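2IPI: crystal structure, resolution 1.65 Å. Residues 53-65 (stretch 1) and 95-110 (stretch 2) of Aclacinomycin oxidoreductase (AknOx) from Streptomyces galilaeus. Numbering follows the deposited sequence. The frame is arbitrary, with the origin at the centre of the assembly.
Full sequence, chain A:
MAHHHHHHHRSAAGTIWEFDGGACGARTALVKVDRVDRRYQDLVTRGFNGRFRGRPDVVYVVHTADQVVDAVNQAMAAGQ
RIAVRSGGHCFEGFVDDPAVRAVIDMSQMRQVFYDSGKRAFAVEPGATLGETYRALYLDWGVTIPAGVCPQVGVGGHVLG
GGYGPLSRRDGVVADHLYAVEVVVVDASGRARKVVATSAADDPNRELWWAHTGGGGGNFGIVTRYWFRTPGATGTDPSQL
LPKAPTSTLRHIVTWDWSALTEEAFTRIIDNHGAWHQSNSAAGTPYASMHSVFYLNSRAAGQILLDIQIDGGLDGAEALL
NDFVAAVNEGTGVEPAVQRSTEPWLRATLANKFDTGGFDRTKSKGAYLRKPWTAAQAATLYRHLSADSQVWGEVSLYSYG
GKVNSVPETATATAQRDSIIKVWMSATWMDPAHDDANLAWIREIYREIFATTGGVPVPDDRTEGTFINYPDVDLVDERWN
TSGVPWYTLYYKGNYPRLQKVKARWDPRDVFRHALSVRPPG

Stretch 1 53-65: RGRPDVVYVVHTA
Stretch 2, residues 95-110: VDDPAVRAVIDMSQMR

Strands 58-61 and 102-105 run side by side in parallel, their axes 4.7 Å apart at closest and inclined by 22°. Val 58 pairs with Ala 102, Val 59 with Val 103, Tyr 60 with Ile 104 and Val 61 with Asp 105, all with extended phi/psi (Val 59 -122/126, Val 103 -122/122). The ladder begins with a weak bond from Val 58 N to Arg 101 O (3.4 Å), continues from Val 103 N to Val 58 O (3.2 Å), Tyr 60 N to Val 103 O (2.9 Å) and Asp 105 N to Tyr 60 O (3.0 Å), and ends weakly, Val 62 N to Asp 105 O (3.5 Å).

Three residues cover the most surface: Val 62, Arg 101 and Val 103. Val 103 lies on the face shared with Val 59, Val 61 and Asp 105. Its CG1 is 3.3 Å from both Val 59 CG2 and Pro 56 CG, so a compact branched side chain fills this buried spot; its chi1, 29°, lies between wells, whereas Val 59 is t.

Val 62 (-86/150, chi1 m) follows the strand. Its CG2 lies 3.3 Å from Met 106 CE and 3.8 Å from Met 109 SD; long, flexible methionines can reach it from the type I turn 106-109, closed by Met 109 N to Met 106 O (2.8 Å). Met 109 is m, t, p. A water donates to Val 62 O and Asp 105 O (both 2.6 Å) and accepts from Gln 108 N (2.9 Å), tying strand end to turn.

Arg 101 (-117/-18; chi1-chi3 m, m, t) lies just before the first bridged pair, Val 58 with Ala 102. Its NH1 donates to Pro 98 O (2.5 Å, very short) and Val 100 O (2.8 Å), folding the guanidinium back over the preceding turn, Asp 97 to Val 100. Asp 57 OD2 stays 4.1 Å from Arg 101 NE, well out of the guanidinium plane: opposite charges attract here without a salt bridge.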

# COMPACT_ATOMS: atom_id res chain seq x y z
N ARG A 53 10.16 -12.03 -13.60
CA ARG A 53 11.08 -12.95 -12.94
C ARG A 53 12.53 -12.54 -13.17
O ARG A 53 12.95 -12.33 -14.31
CB ARG A 53 10.77 -14.38 -13.41
CG ARG A 53 9.37 -14.80 -12.93
CD ARG A 53 9.43 -15.37 -11.53
NE ARG A 53 8.20 -15.89 -10.98
CZ ARG A 53 7.45 -15.44 -9.99
NH1 ARG A 53 7.77 -14.35 -9.31
NH2 ARG A 53 6.33 -16.08 -9.64
N GLY A 54 13.27 -12.39 -12.08
CA GLY A 54 14.60 -11.79 -12.03
C GLY A 54 15.66 -12.59 -12.72
O GLY A 54 15.49 -13.79 -12.95
N ARG A 55 16.77 -12.04 -13.13
CA ARG A 55 17.89 -12.86 -13.58
C ARG A 55 19.23 -12.25 -13.18
O ARG A 55 20.06 -12.00 -14.03
CB ARG A 55 17.83 -13.06 -15.10
N PRO A 56 19.40 -11.94 -11.88
CA PRO A 56 20.62 -11.26 -11.47
C PRO A 56 21.79 -12.23 -11.39
O PRO A 56 21.62 -13.46 -11.34
CB PRO A 56 20.28 -10.72 -10.08
CG PRO A 56 19.27 -11.68 -9.55
CD PRO A 56 18.55 -12.28 -10.72
N ASP A 57 23.02 -11.74 -11.39
CA ASP A 57 24.14 -12.64 -11.20
C ASP A 57 24.11 -13.31 -9.82
O ASP A 57 24.58 -14.43 -9.65
CB ASP A 57 25.48 -11.93 -11.34
CG ASP A 57 25.67 -11.12 -12.60
OD1 ASP A 57 26.55 -10.22 -12.58
OD2 ASP A 57 24.95 -11.33 -13.60
N VAL A 58 23.59 -12.59 -8.83
CA VAL A 58 23.70 -13.05 -7.45
C VAL A 58 22.54 -12.58 -6.59
O VAL A 58 21.97 -11.52 -6.85
CB VAL A 58 25.03 -12.54 -6.83
CG1 VAL A 58 25.00 -11.04 -6.60
CG2 VAL A 58 25.31 -13.26 -5.51
N VAL A 59 22.19 -13.34 -5.56
CA VAL A 59 21.31 -12.84 -4.52
C VAL A 59 22.00 -12.95 -3.14
O VAL A 59 22.45 -14.02 -2.75
CB VAL A 59 19.96 -13.59 -4.43
CG1 VAL A 59 19.00 -12.75 -3.60
CG2 VAL A 59 19.41 -13.91 -5.80
N TYR A 60 22.08 -11.86 -2.39
CA TYR A 60 22.71 -11.87 -1.07
C TYR A 60 21.63 -12.00 0.00
O TYR A 60 20.72 -11.18 0.06
CB TYR A 60 23.50 -10.61 -0.72
CG TYR A 60 24.76 -10.39 -1.52
CD1 TYR A 60 25.96 -11.01 -1.21
CD2 TYR A 60 24.72 -9.52 -2.61
CE1 TYR A 60 27.11 -10.78 -1.96
CE2 TYR A 60 25.86 -9.30 -3.35
CZ TYR A 60 27.04 -9.92 -3.03
OH TYR A 60 28.13 -9.64 -3.84
N VAL A 61 21.79 -13.04 0.81
CA VAL A 61 20.83 -13.24 1.91
C VAL A 61 21.44 -12.76 3.22
O VAL A 61 22.26 -13.50 3.79
CB VAL A 61 20.37 -14.70 1.94
CG1 VAL A 61 19.35 -14.91 3.04
CG2 VAL A 61 19.77 -15.07 0.59
N VAL A 62 21.03 -11.57 3.61
CA VAL A 62 21.50 -10.78 4.74
C VAL A 62 20.81 -11.11 6.07
O VAL A 62 19.62 -11.50 6.12
CB VAL A 62 21.31 -9.26 4.51
CG1 VAL A 62 22.24 -8.72 3.44
CG2 VAL A 62 19.87 -8.93 4.16
N HIS A 63 21.56 -10.92 7.15
CA HIS A 63 21.10 -11.21 8.51
C HIS A 63 21.40 -10.04 9.44
O HIS A 63 20.91 -9.97 10.58
CB HIS A 63 21.76 -12.48 9.05
CG HIS A 63 21.66 -13.64 8.10
ND1 HIS A 63 22.57 -13.89 7.09
CD2 HIS A 63 20.74 -14.62 8.02
CE1 HIS A 63 22.22 -14.97 6.42
NE2 HIS A 63 21.11 -15.44 6.97
N THR A 64 22.24 -9.07 9.02
CA THR A 64 22.45 -7.88 9.86
C THR A 64 22.78 -6.67 8.98
O THR A 64 23.20 -6.81 7.83
CB THR A 64 23.59 -7.98 10.90
OG1 THR A 64 24.83 -8.15 10.19
CG2 THR A 64 23.48 -9.17 11.83
N ALA A 65 22.60 -5.48 9.56
CA ALA A 65 22.85 -4.23 8.86
C ALA A 65 24.29 -4.21 8.35
O ALA A 65 24.57 -3.78 7.23
CB ALA A 65 22.56 -3.05 9.76
N VAL A 95 11.88 -5.19 -8.78
CA VAL A 95 13.04 -5.91 -8.27
C VAL A 95 13.53 -6.96 -9.24
O VAL A 95 14.72 -7.26 -9.33
CB VAL A 95 12.70 -6.53 -6.88
CG1 VAL A 95 13.77 -7.50 -6.41
CG2 VAL A 95 12.47 -5.41 -5.88
N ASP A 96 12.61 -7.54 -10.00
CA ASP A 96 12.85 -8.57 -10.98
C ASP A 96 13.11 -8.04 -12.40
O ASP A 96 13.03 -8.84 -13.33
CB ASP A 96 11.62 -9.50 -11.07
CG ASP A 96 11.34 -10.29 -9.80
OD1 ASP A 96 12.22 -11.11 -9.46
OD2 ASP A 96 10.29 -10.08 -9.15
N ASP A 97 13.41 -6.77 -12.55
CA ASP A 97 13.76 -6.16 -13.84
C ASP A 97 15.03 -6.78 -14.39
O ASP A 97 15.96 -7.08 -13.65
CB ASP A 97 13.89 -4.65 -13.71
CG ASP A 97 14.11 -3.94 -15.04
OD1 ASP A 97 15.22 -3.99 -15.61
OD2 ASP A 97 13.18 -3.31 -15.57
N PRO A 98 15.14 -7.05 -15.69
CA PRO A 98 16.32 -7.76 -16.20
C PRO A 98 17.64 -7.00 -16.07
O PRO A 98 18.70 -7.62 -16.25
CB PRO A 98 16.03 -7.93 -17.70
CG PRO A 98 14.56 -7.74 -17.83
CD PRO A 98 14.19 -6.74 -16.77
N ALA A 99 17.60 -5.72 -15.78
CA ALA A 99 18.82 -4.94 -15.60
C ALA A 99 19.42 -5.13 -14.20
O ALA A 99 20.57 -4.74 -13.95
CB ALA A 99 18.50 -3.47 -15.87
N VAL A 100 18.62 -5.72 -13.31
CA VAL A 100 19.11 -5.93 -11.95
C VAL A 100 20.09 -7.10 -11.93
O VAL A 100 19.82 -8.17 -12.49
CB VAL A 100 18.02 -6.20 -10.89
CG1 VAL A 100 18.71 -6.50 -9.56
CG2 VAL A 100 17.05 -5.06 -10.67
N ARG A 101 21.25 -6.86 -11.31
CA ARG A 101 22.32 -7.86 -11.25
C ARG A 101 22.60 -8.29 -9.81
O ARG A 101 23.18 -9.35 -9.59
CB ARG A 101 23.59 -7.34 -11.93
CG ARG A 101 23.33 -7.13 -13.42
CD ARG A 101 23.01 -8.46 -14.07
NE ARG A 101 22.87 -8.37 -15.53
CZ ARG A 101 21.64 -8.50 -16.04
NH1 ARG A 101 20.66 -8.70 -15.16
NH2 ARG A 101 21.39 -8.44 -17.33
N ALA A 102 22.16 -7.47 -8.87
CA ALA A 102 22.30 -7.77 -7.46
C ALA A 102 20.98 -7.70 -6.70
O ALA A 102 20.32 -6.64 -6.67
CB ALA A 102 23.30 -6.75 -6.91
N VAL A 103 20.56 -8.77 -6.03
CA VAL A 103 19.33 -8.63 -5.24
C VAL A 103 19.59 -8.94 -3.77
O VAL A 103 20.07 -10.02 -3.40
CB VAL A 103 18.19 -9.52 -5.77
CG1 VAL A 103 18.79 -10.75 -6.43
CG2 VAL A 103 17.21 -9.93 -4.68
N ILE A 104 19.31 -7.97 -2.93
CA ILE A 104 19.53 -8.21 -1.49
C ILE A 104 18.17 -8.52 -0.86
O ILE A 104 17.28 -7.68 -0.87
CB ILE A 104 20.21 -7.02 -0.81
CG1 ILE A 104 19.45 -5.70 -0.82
CG2 ILE A 104 21.59 -6.79 -1.46
CD1 ILE A 104 19.84 -4.86 -2.02
N ASP A 105 18.08 -9.73 -0.35
CA ASP A 105 16.89 -10.32 0.22
C ASP A 105 16.95 -10.31 1.75
O ASP A 105 17.88 -10.85 2.36
CB ASP A 105 16.71 -11.76 -0.25
CG ASP A 105 15.30 -12.26 0.05
OD1 ASP A 105 14.66 -12.79 -0.88
OD2 ASP A 105 14.82 -12.11 1.19
N MET A 106 15.97 -9.65 2.35
CA MET A 106 15.97 -9.34 3.77
C MET A 106 15.06 -10.27 4.57
O MET A 106 14.83 -10.02 5.75
CB MET A 106 15.52 -7.89 4.00
CG MET A 106 15.97 -6.95 2.88
SD MET A 106 17.41 -6.00 3.41
CE MET A 106 18.64 -6.56 2.25
N SER A 107 14.55 -11.28 3.90
CA SER A 107 13.49 -12.13 4.45
C SER A 107 13.92 -12.92 5.67
O SER A 107 13.06 -13.43 6.41
CB SER A 107 13.02 -13.09 3.35
OG SER A 107 14.06 -14.00 3.02
N GLN A 108 15.23 -13.02 5.91
CA GLN A 108 15.73 -13.67 7.12
C GLN A 108 15.76 -12.70 8.31
O GLN A 108 16.02 -13.10 9.45
CB GLN A 108 17.12 -14.26 6.89
CG GLN A 108 17.26 -15.42 5.93
CD GLN A 108 16.52 -16.66 6.34
OE1 GLN A 108 15.36 -16.58 6.75
NE2 GLN A 108 17.14 -17.84 6.25
N MET A 109 15.47 -11.43 8.10
CA MET A 109 15.53 -10.41 9.13
C MET A 109 14.16 -9.90 9.55
O MET A 109 13.73 -8.91 8.95
CB MET A 109 16.35 -9.21 8.63
CG MET A 109 17.79 -9.54 8.26
SD MET A 109 18.70 -8.08 7.66
CE MET A 109 18.72 -7.13 9.20
N ARG A 110 13.50 -10.53 10.51
CA ARG A 110 12.11 -10.28 10.86
C ARG A 110 11.91 -10.18 12.39
O ARG A 110 10.81 -10.50 12.85
CB ARG A 110 11.11 -11.35 10.43
CG ARG A 110 11.21 -12.06 9.11
CD ARG A 110 10.08 -13.09 9.02
NE ARG A 110 10.29 -14.01 7.93
CZ ARG A 110 9.56 -14.52 6.99
NH1 ARG A 110 8.26 -14.25 6.84
NH2 ARG A 110 10.19 -15.34 6.16
O HOH W 1 9.97 -13.34 -8.76
O HOH W 2 17.61 -12.15 4.58